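Local coordinates for beta-hexosaminidase (Neisseria gonorrhoeae, PDB 6JTJ), which probably cleaves terminal beta-1,4-linked N-acetylglucosamine from peptide-linked peptidoglycan fragments during cell-wall recycling, at residues C[74-79]-C[113-118]; C[250-255]-C[285-290]. One frame throughout, in Å; residues are numbered along the deposited sequence.

Contact 1: residues C[74-79]-C[113-118]; sequences LFRRNF and RFIEGF
The carbonyl O of Arg113 takes a hydrogen bond from NE of Arg76 at 2.8 Å. The bond is fairly straight, 162° at the hydrogen. NE approaches from a position tilted off the carbonyl plane, while the oxygen lies close to the guanidinium plane of Arg76. With chi1 at -175°, CG of Arg76 lies opposite the backbone N, and CB, CG and CD run along the same oxygen. CG1 of Ile115 covers one face of this guanidinium, 3.5 Å from NH2 of Arg76. NH2 also bonds to the backbone O of Gln112, and NH1 bonds to Asn173 of the second subunit.

One water bridges the segments, donating to Leu74 O and accepting from Arg113 NE, 2.8 Å from each. The far end of Arg113 forms salt bridges with Asp105 and with Asp221 and Glu219 of the second subunit.

Phe79, Phe114 and Phe118 form an aromatic cluster. The Phe79 and Phe114 rings make an offset stack, with centroids 4.8 Å apart and planes at 26°. CB of Phe114 sits over the centre of the Phe79 ring as a CH-pi contact. Phe118 turns its edge toward the face of Phe79. Glu116 O meets the edge of Phe79, 3.3 Å from CZ. Leu85 of helix 82-94 packs on Phe79 and Phe114.

The contact joins the loop after strand 69-74 to that after short strand 111-112, antiparallel to 101-108. At its apolar end, stacked and edge-to-face rings meet. The Arg76 bond probably helps hold the backbone of Arg113, a predicted substrate-binding residue near the bound N-acetylglucosamine; carboxylates probably balance its charge.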
ATOM      1  N   LEU C  74      -1.467  -0.014  19.172  1.00 26.71           N
ATOM      2  CA  LEU C  74      -1.340  -1.459  19.125  1.00 30.04           C
ATOM      3  C   LEU C  74      -1.480  -1.999  17.707  1.00 30.53           C
ATOM      4  O   LEU C  74      -2.056  -1.354  16.824  1.00 26.88           O
ATOM      5  CB  LEU C  74      -2.393  -2.114  20.015  1.00 30.33           C
ATOM      6  CG  LEU C  74      -2.305  -1.755  21.505  1.00 32.80           C
ATOM      7  CD1 LEU C  74      -3.470  -2.361  22.262  1.00 33.23           C
ATOM      8  CD2 LEU C  74      -0.984  -2.217  22.112  1.00 35.22           C
ATOM      9  N   PHE C  75      -0.925  -3.192  17.513  1.00 30.54           N
ATOM     10  CA  PHE C  75      -0.902  -3.868  16.228  1.00 31.89           C
ATOM     11  C   PHE C  75      -1.288  -5.324  16.432  1.00 33.99           C
ATOM     12  O   PHE C  75      -1.488  -5.764  17.563  1.00 30.93           O
ATOM     13  CB  PHE C  75       0.493  -3.776  15.619  1.00 32.06           C
ATOM     14  CG  PHE C  75       0.899  -2.378  15.268  1.00 31.68           C
ATOM     15  CD1 PHE C  75       0.444  -1.787  14.112  1.00 29.98           C
ATOM     16  CD2 PHE C  75       1.721  -1.649  16.111  1.00 32.60           C
ATOM     17  CE1 PHE C  75       0.816  -0.510  13.783  1.00 30.81           C
ATOM     18  CE2 PHE C  75       2.090  -0.363  15.797  1.00 32.33           C
ATOM     19  CZ  PHE C  75       1.642   0.205  14.622  1.00 31.93           C
ATOM     20  N   ARG C  76      -1.368  -6.079  15.336  1.00 36.98           N
ATOM     21  CA  ARG C  76      -1.757  -7.478  15.418  1.00 35.81           C
ATOM     22  C   ARG C  76      -0.803  -8.305  16.299  1.00 35.27           C
ATOM     23  O   ARG C  76      -1.237  -9.222  16.958  1.00 32.55           O
ATOM     24  CB  ARG C  76      -1.863  -8.108  14.032  1.00 35.41           C
ATOM     25  CG  ARG C  76      -2.385  -9.541  14.056  1.00 33.28           C
ATOM     26  CD  ARG C  76      -2.779 -10.049  12.684  1.00 33.42           C
ATOM     27  NE  ARG C  76      -3.991  -9.400  12.174  1.00 30.02           N
ATOM     28  CZ  ARG C  76      -4.508  -9.613  10.965  1.00 30.56           C
ATOM     29  NH1 ARG C  76      -3.945 -10.488  10.130  1.00 29.81           N
ATOM     30  NH2 ARG C  76      -5.591  -8.947  10.573  1.00 29.21           N
ATOM     31  N   ARG C  77       0.483  -7.968  16.297  1.00 37.09           N
ATOM     32  CA  ARG C  77       1.478  -8.679  17.115  1.00 39.19           C
ATOM     33  C   ARG C  77       1.232  -8.533  18.617  1.00 41.65           C
ATOM     34  O   ARG C  77       1.804  -9.273  19.412  1.00 47.34           O
ATOM     35  CB  ARG C  77       2.896  -8.185  16.807  1.00 36.99           C
ATOM     36  CG  ARG C  77       3.147  -6.744  17.204  1.00 35.62           C
ATOM     37  CD  ARG C  77       4.604  -6.368  17.042  1.00 35.14           C
ATOM     38  NE  ARG C  77       4.855  -5.097  17.718  1.00 34.29           N
ATOM     39  CZ  ARG C  77       4.822  -3.906  17.132  1.00 35.15           C
ATOM     40  NH1 ARG C  77       4.583  -3.790  15.828  1.00 33.59           N
ATOM     41  NH2 ARG C  77       5.058  -2.816  17.848  1.00 34.81           N
ATOM     42  N   ASN C  78       0.388  -7.581  18.998  1.00 41.40           N
ATOM     43  CA  ASN C  78       0.029  -7.385  20.394  1.00 38.62           C
ATOM     44  C   ASN C  78      -1.244  -8.123  20.770  1.00 39.47           C
ATOM     45  O   ASN C  78      -1.738  -7.966  21.889  1.00 37.61           O
ATOM     46  CB  ASN C  78      -0.160  -5.901  20.686  1.00 35.49           C
ATOM     47  CG  ASN C  78       1.024  -5.074  20.282  1.00 35.95           C
ATOM     48  OD1 ASN C  78       0.903  -4.150  19.478  1.00 36.95           O
ATOM     49  ND2 ASN C  78       2.196  -5.395  20.830  1.00 36.10           N
ATOM     50  N   PHE C  79      -1.777  -8.937  19.859  1.00 41.58           N
ATOM     51  CA  PHE C  79      -3.073  -9.551  20.084  1.00 43.30           C
ATOM     52  C   PHE C  79      -3.018 -11.070  20.004  1.00 51.41           C
ATOM     53  O   PHE C  79      -2.643 -11.642  18.979  1.00 49.55           O
ATOM     54  CB  PHE C  79      -4.094  -9.049  19.078  1.00 42.36           C
ATOM     55  CG  PHE C  79      -5.469  -9.581  19.305  1.00 38.92           C
ATOM     56  CD1 PHE C  79      -6.201  -9.154  20.393  1.00 40.29           C
ATOM     57  CD2 PHE C  79      -6.035 -10.499  18.433  1.00 38.35           C
ATOM     58  CE1 PHE C  79      -7.484  -9.623  20.618  1.00 38.74           C
ATOM     59  CE2 PHE C  79      -7.314 -10.969  18.641  1.00 36.53           C
ATOM     60  CZ  PHE C  79      -8.038 -10.532  19.742  1.00 39.65           C
ATOM     61  N   ARG C 113      -6.727  -5.081  12.810  1.00 24.03           N
ATOM     62  CA  ARG C 113      -5.631  -5.755  13.513  1.00 26.38           C
ATOM     63  C   ARG C 113      -6.070  -7.007  14.252  1.00 27.61           C
ATOM     64  O   ARG C 113      -5.397  -8.034  14.209  1.00 30.91           O
ATOM     65  CB  ARG C 113      -4.959  -4.809  14.516  1.00 25.79           C
ATOM     66  CG  ARG C 113      -4.385  -3.535  13.936  1.00 25.23           C
ATOM     67  CD  ARG C 113      -3.551  -3.761  12.683  1.00 25.40           C
ATOM     68  NE  ARG C 113      -3.011  -2.486  12.223  1.00 25.30           N
ATOM     69  CZ  ARG C 113      -2.685  -2.195  10.960  1.00 24.53           C
ATOM     70  NH1 ARG C 113      -2.834  -3.086   9.985  1.00 24.69           N
ATOM     71  NH2 ARG C 113      -2.222  -0.987  10.670  1.00 22.93           N
ATOM     72  N   PHE C 114      -7.207  -6.909  14.913  1.00 28.26           N
ATOM     73  CA  PHE C 114      -7.651  -7.926  15.849  1.00 28.72           C
ATOM     74  C   PHE C 114      -8.808  -8.686  15.217  1.00 28.49           C
ATOM     75  O   PHE C 114      -9.881  -8.132  15.006  1.00 25.76           O
ATOM     76  CB  PHE C 114      -8.130  -7.309  17.184  1.00 25.87           C
ATOM     77  CG  PHE C 114      -7.171  -6.357  17.817  1.00 25.47           C
ATOM     78  CD1 PHE C 114      -5.808  -6.475  17.645  1.00 27.12           C
ATOM     79  CD2 PHE C 114      -7.646  -5.324  18.600  1.00 26.40           C
ATOM     80  CE1 PHE C 114      -4.937  -5.589  18.256  1.00 27.38           C
ATOM     81  CE2 PHE C 114      -6.779  -4.434  19.218  1.00 25.46           C
ATOM     82  CZ  PHE C 114      -5.427  -4.564  19.043  1.00 26.63           C
ATOM     83  N   ILE C 115      -8.589  -9.966  14.943  1.00 30.95           N
ATOM     84  CA  ILE C 115      -9.558 -10.763  14.201  1.00 32.99           C
ATOM     85  C   ILE C 115     -10.320 -11.716  15.128  1.00 35.25           C
ATOM     86  O   ILE C 115     -11.537 -11.612  15.246  1.00 34.05           O
ATOM     87  CB  ILE C 115      -8.855 -11.559  13.088  1.00 32.66           C
ATOM     88  CG1 ILE C 115      -8.215 -10.596  12.093  1.00 33.96           C
ATOM     89  CG2 ILE C 115      -9.815 -12.512  12.395  1.00 31.59           C
ATOM     90  CD1 ILE C 115      -9.165  -9.632  11.396  1.00 32.63           C
ATOM     91  N   GLU C 116      -9.604 -12.626  15.788  1.00 41.61           N
ATOM     92  CA  GLU C 116     -10.254 -13.670  16.587  1.00 47.44           C
ATOM     93  C   GLU C 116     -11.027 -13.086  17.763  1.00 43.95           C
ATOM     94  O   GLU C 116     -10.478 -12.343  18.563  1.00 46.17           O
ATOM     95  CB  GLU C 116      -9.234 -14.689  17.090  1.00 54.89           C
ATOM     96  CG  GLU C 116      -9.873 -15.905  17.760  1.00 62.92           C
ATOM     97  CD  GLU C 116      -8.892 -16.769  18.538  1.00 69.35           C
ATOM     98  OE1 GLU C 116      -9.144 -17.995  18.697  1.00 76.36           O
ATOM     99  OE2 GLU C 116      -7.879 -16.227  19.022  1.00 72.40           O
ATOM    100  N   GLY C 117     -12.314 -13.408  17.842  1.00 41.28           N
ATOM    101  CA  GLY C 117     -13.171 -12.914  18.909  1.00 40.84           C
ATOM    102  C   GLY C 117     -13.849 -11.598  18.589  1.00 41.52           C
ATOM    103  O   GLY C 117     -14.657 -11.111  19.383  1.00 37.74           O
ATOM    104  N   PHE C 118     -13.554 -11.029  17.414  1.00 37.71           N
ATOM    105  CA  PHE C 118     -14.171  -9.776  16.969  1.00 34.49           C
ATOM    106  C   PHE C 118     -15.080 -10.074  15.802  1.00 32.79           C
ATOM    107  O   PHE C 118     -14.844 -11.018  15.052  1.00 38.71           O
ATOM    108  CB  PHE C 118     -13.076  -8.763  16.537  1.00 32.74           C
ATOM    109  CG  PHE C 118     -12.400  -8.073  17.685  1.00 29.53           C
ATOM    110  CD1 PHE C 118     -11.387  -8.693  18.387  1.00 28.56           C
ATOM    111  CD2 PHE C 118     -12.779  -6.785  18.055  1.00 30.19           C
ATOM    112  CE1 PHE C 118     -10.780  -8.064  19.459  1.00 28.29           C
ATOM    113  CE2 PHE C 118     -12.166  -6.138  19.119  1.00 30.41           C
ATOM    114  CZ  PHE C 118     -11.171  -6.779  19.828  1.00 29.27           C
TER
HETATM  115  O   HOH W   1      -3.071  -0.575  14.278  1.00 18.81           O

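Contact 2: residues C[250-255]-C[285-290]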
ATOM      1  N   GLU C 250     -18.056  18.788  12.446  1.00 30.57           N
ATOM      2  CA  GLU C 250     -18.884  17.890  13.240  1.00 29.06           C
ATOM      3  C   GLU C 250     -18.165  17.136  14.339  1.00 28.04           C
ATOM      4  O   GLU C 250     -18.667  16.114  14.818  1.00 31.39           O
ATOM      5  CB  GLU C 250     -19.596  16.905  12.310  1.00 30.98           C
ATOM      6  CG  GLU C 250     -20.532  17.595  11.321  1.00 33.40           C
ATOM      7  CD  GLU C 250     -21.649  18.348  12.007  1.00 33.34           C
ATOM      8  OE1 GLU C 250     -22.243  17.777  12.947  1.00 33.47           O
ATOM      9  OE2 GLU C 250     -21.893  19.520  11.636  1.00 35.96           O
ATOM     10  N   GLY C 251     -16.992  17.611  14.756  1.00 25.65           N
ATOM     11  CA  GLY C 251     -16.371  17.096  15.995  1.00 24.17           C
ATOM     12  C   GLY C 251     -15.311  16.004  15.871  1.00 22.49           C
ATOM     13  O   GLY C 251     -14.954  15.371  16.857  1.00 22.98           O
ATOM     14  N   MET C 252     -14.767  15.806  14.668  1.00 22.72           N
ATOM     15  CA  MET C 252     -13.663  14.859  14.468  1.00 21.35           C
ATOM     16  C   MET C 252     -12.516  15.169  15.429  1.00 21.18           C
ATOM     17  O   MET C 252     -12.119  16.325  15.554  1.00 20.63           O
ATOM     18  CB  MET C 252     -13.185  14.948  13.014  1.00 20.88           C
ATOM     19  CG  MET C 252     -12.007  14.055  12.668  1.00 20.22           C
ATOM     20  SD  MET C 252     -11.673  14.042  10.888  1.00 19.14           S
ATOM     21  CE  MET C 252     -11.327  15.762  10.563  1.00 19.39           C
ATOM     22  N   ALA C 253     -11.984  14.143  16.084  1.00 20.90           N
ATOM     23  CA  ALA C 253     -10.988  14.337  17.155  1.00 22.09           C
ATOM     24  C   ALA C 253      -9.557  14.470  16.684  1.00 22.71           C
ATOM     25  O   ALA C 253      -8.733  15.077  17.354  1.00 22.74           O
ATOM     26  CB  ALA C 253     -11.062  13.198  18.146  1.00 22.10           C
ATOM     27  N   ALA C 254      -9.260  13.878  15.528  1.00 23.14           N
ATOM     28  CA  ALA C 254      -7.899  13.810  15.062  1.00 22.05           C
ATOM     29  C   ALA C 254      -7.838  13.628  13.566  1.00 23.02           C
ATOM     30  O   ALA C 254      -8.826  13.264  12.910  1.00 22.32           O
ATOM     31  CB  ALA C 254      -7.200  12.649  15.731  1.00 21.53           C
ATOM     32  N   VAL C 255      -6.645  13.839  13.055  1.00 22.84           N
ATOM     33  CA  VAL C 255      -6.336  13.674  11.644  1.00 23.54           C
ATOM     34  C   VAL C 255      -4.963  13.001  11.539  1.00 24.02           C
ATOM     35  O   VAL C 255      -4.088  13.248  12.386  1.00 24.01           O
ATOM     36  CB  VAL C 255      -6.375  15.064  11.007  1.00 25.91           C
ATOM     37  CG1 VAL C 255      -5.372  15.213   9.898  1.00 27.60           C
ATOM     38  CG2 VAL C 255      -7.789  15.388  10.533  1.00 26.15           C
ATOM     39  N   ILE C 285      -9.498  25.949   8.014  1.00 32.51           N
ATOM     40  CA  ILE C 285     -10.543  24.979   8.303  1.00 28.22           C
ATOM     41  C   ILE C 285     -11.080  25.111   9.735  1.00 26.66           C
ATOM     42  O   ILE C 285     -12.233  24.762   9.999  1.00 25.65           O
ATOM     43  CB  ILE C 285     -10.070  23.531   7.999  1.00 27.90           C
ATOM     44  CG1 ILE C 285      -9.862  23.386   6.494  1.00 28.37           C
ATOM     45  CG2 ILE C 285     -11.062  22.485   8.500  1.00 26.15           C
ATOM     46  CD1 ILE C 285      -9.111  22.152   6.070  1.00 29.08           C
ATOM     47  N   GLY C 286     -10.253  25.582  10.657  1.00 25.18           N
ATOM     48  CA  GLY C 286     -10.678  25.762  12.050  1.00 25.16           C
ATOM     49  C   GLY C 286     -10.592  24.513  12.903  1.00 24.05           C
ATOM     50  O   GLY C 286     -11.213  24.434  13.962  1.00 24.69           O
ATOM     51  N   PHE C 287      -9.807  23.530  12.463  1.00 23.30           N
ATOM     52  CA  PHE C 287      -9.703  22.264  13.185  1.00 22.27           C
ATOM     53  C   PHE C 287      -8.971  22.461  14.515  1.00 22.70           C
ATOM     54  O   PHE C 287      -7.875  23.006  14.552  1.00 21.82           O
ATOM     55  CB  PHE C 287      -8.973  21.227  12.301  1.00 21.87           C
ATOM     56  CG  PHE C 287      -8.763  19.901  12.960  1.00 20.28           C
ATOM     57  CD1 PHE C 287      -9.843  19.100  13.313  1.00 21.03           C
ATOM     58  CD2 PHE C 287      -7.481  19.439  13.228  1.00 20.21           C
ATOM     59  CE1 PHE C 287      -9.639  17.846  13.903  1.00 20.80           C
ATOM     60  CE2 PHE C 287      -7.272  18.196  13.811  1.00 19.71           C
ATOM     61  CZ  PHE C 287      -8.353  17.408  14.166  1.00 19.57           C
ATOM     62  N   LYS C 288      -9.559  21.965  15.589  1.00 24.39           N
ATOM     63  CA  LYS C 288      -8.973  22.088  16.919  1.00 26.74           C
ATOM     64  C   LYS C 288      -8.491  20.792  17.541  1.00 24.67           C
ATOM     65  O   LYS C 288      -8.040  20.787  18.679  1.00 24.48           O
ATOM     66  CB  LYS C 288      -9.996  22.740  17.864  1.00 30.17           C
ATOM     67  CG  LYS C 288     -10.525  24.075  17.343  1.00 33.52           C
ATOM     68  CD  LYS C 288     -10.963  24.934  18.500  1.00 38.91           C
ATOM     69  CE  LYS C 288     -11.656  26.202  18.045  1.00 42.43           C
ATOM     70  NZ  LYS C 288     -10.849  26.872  16.987  1.00 44.82           N
ATOM     71  N   GLY C 289      -8.582  19.685  16.812  1.00 23.29           N
ATOM     72  CA  GLY C 289      -8.205  18.401  17.364  1.00 21.74           C
ATOM     73  C   GLY C 289      -6.738  18.070  17.204  1.00 20.56           C
ATOM     74  O   GLY C 289      -5.910  18.927  16.936  1.00 18.80           O
ATOM     75  N   VAL C 290      -6.427  16.790  17.385  1.00 20.90           N
ATOM     76  CA  VAL C 290      -5.055  16.291  17.271  1.00 21.00           C
ATOM     77  C   VAL C 290      -4.624  16.197  15.816  1.00 20.36           C
ATOM     78  O   VAL C 290      -5.354  15.680  14.957  1.00 20.59           O
ATOM     79  CB  VAL C 290      -4.920  14.875  17.871  1.00 19.69           C
ATOM     80  CG1 VAL C 290      -3.603  14.214  17.470  1.00 19.25           C
ATOM     81  CG2 VAL C 290      -5.076  14.937  19.371  1.00 20.12           C
TER
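CG of Phe287 lies anti to the backbone N (chi1 178°), and this torsion carries the ring across to the backbone of 252-255. The ring edge meets Met252 O, 3.3 Å from CE1, and Ala254 CA, 3.7 Å from CZ. CG2 of Val255 lies over one face of the ring, toward its rim. The opposite face is covered by Gly289 N from the same segment as the ring. CE of Met252 touches CE1 of Phe287 more loosely, at 4.3 Å.

Next to the ring, two strands begin to pair in parallel, with Ala254 bridged to Val290. Val290 N donates to Ala253 O and Val255 N donates to Val290 O, each at 2.9 Å. The CB atoms of Ala254 and Val290 meet on one face of the sheet, 3.8 Å apart. Gly289 CA comes within 3.4 Å of Ala253 O as a CA-H...O contact.

On its other side, strand 254-257 pairs with strand 208-212, so Ala254 and Val255 lie inside the sheet. Helix 274-284 lies between the two parallel strands in the chain, a beta-alpha-beta crossover. Ala253 O, Val255 N and both backbone polar groups of Val290 are thus paired, and the Phe287 ring packs against 252-255.

Overall arrangement
Contact 1 closes before contact 2 opens along the chain. Their centres are 27 Å apart, on opposite sides of the chain's centre, and their nearest atoms about 14 Å. Both lie in the family 3 domain; contact 2 is in its mixed sheet, and contact 1 is in loops beside it. Contact 1 joins loops after strands 69-74 and 111-112. Contact 2 pairs the starts of strands 254-257 and 290-295. Strand 321-323 pairs with 290-295 and with 47-49, which pairs with 69-74, so the sheet links the two regions. Contact 1 reaches the predicted substrate site through Arg113 and meets the second subunit. Contact 2 is buried, and strand 290-295 leads from it to Asp294, the predicted nucleophile.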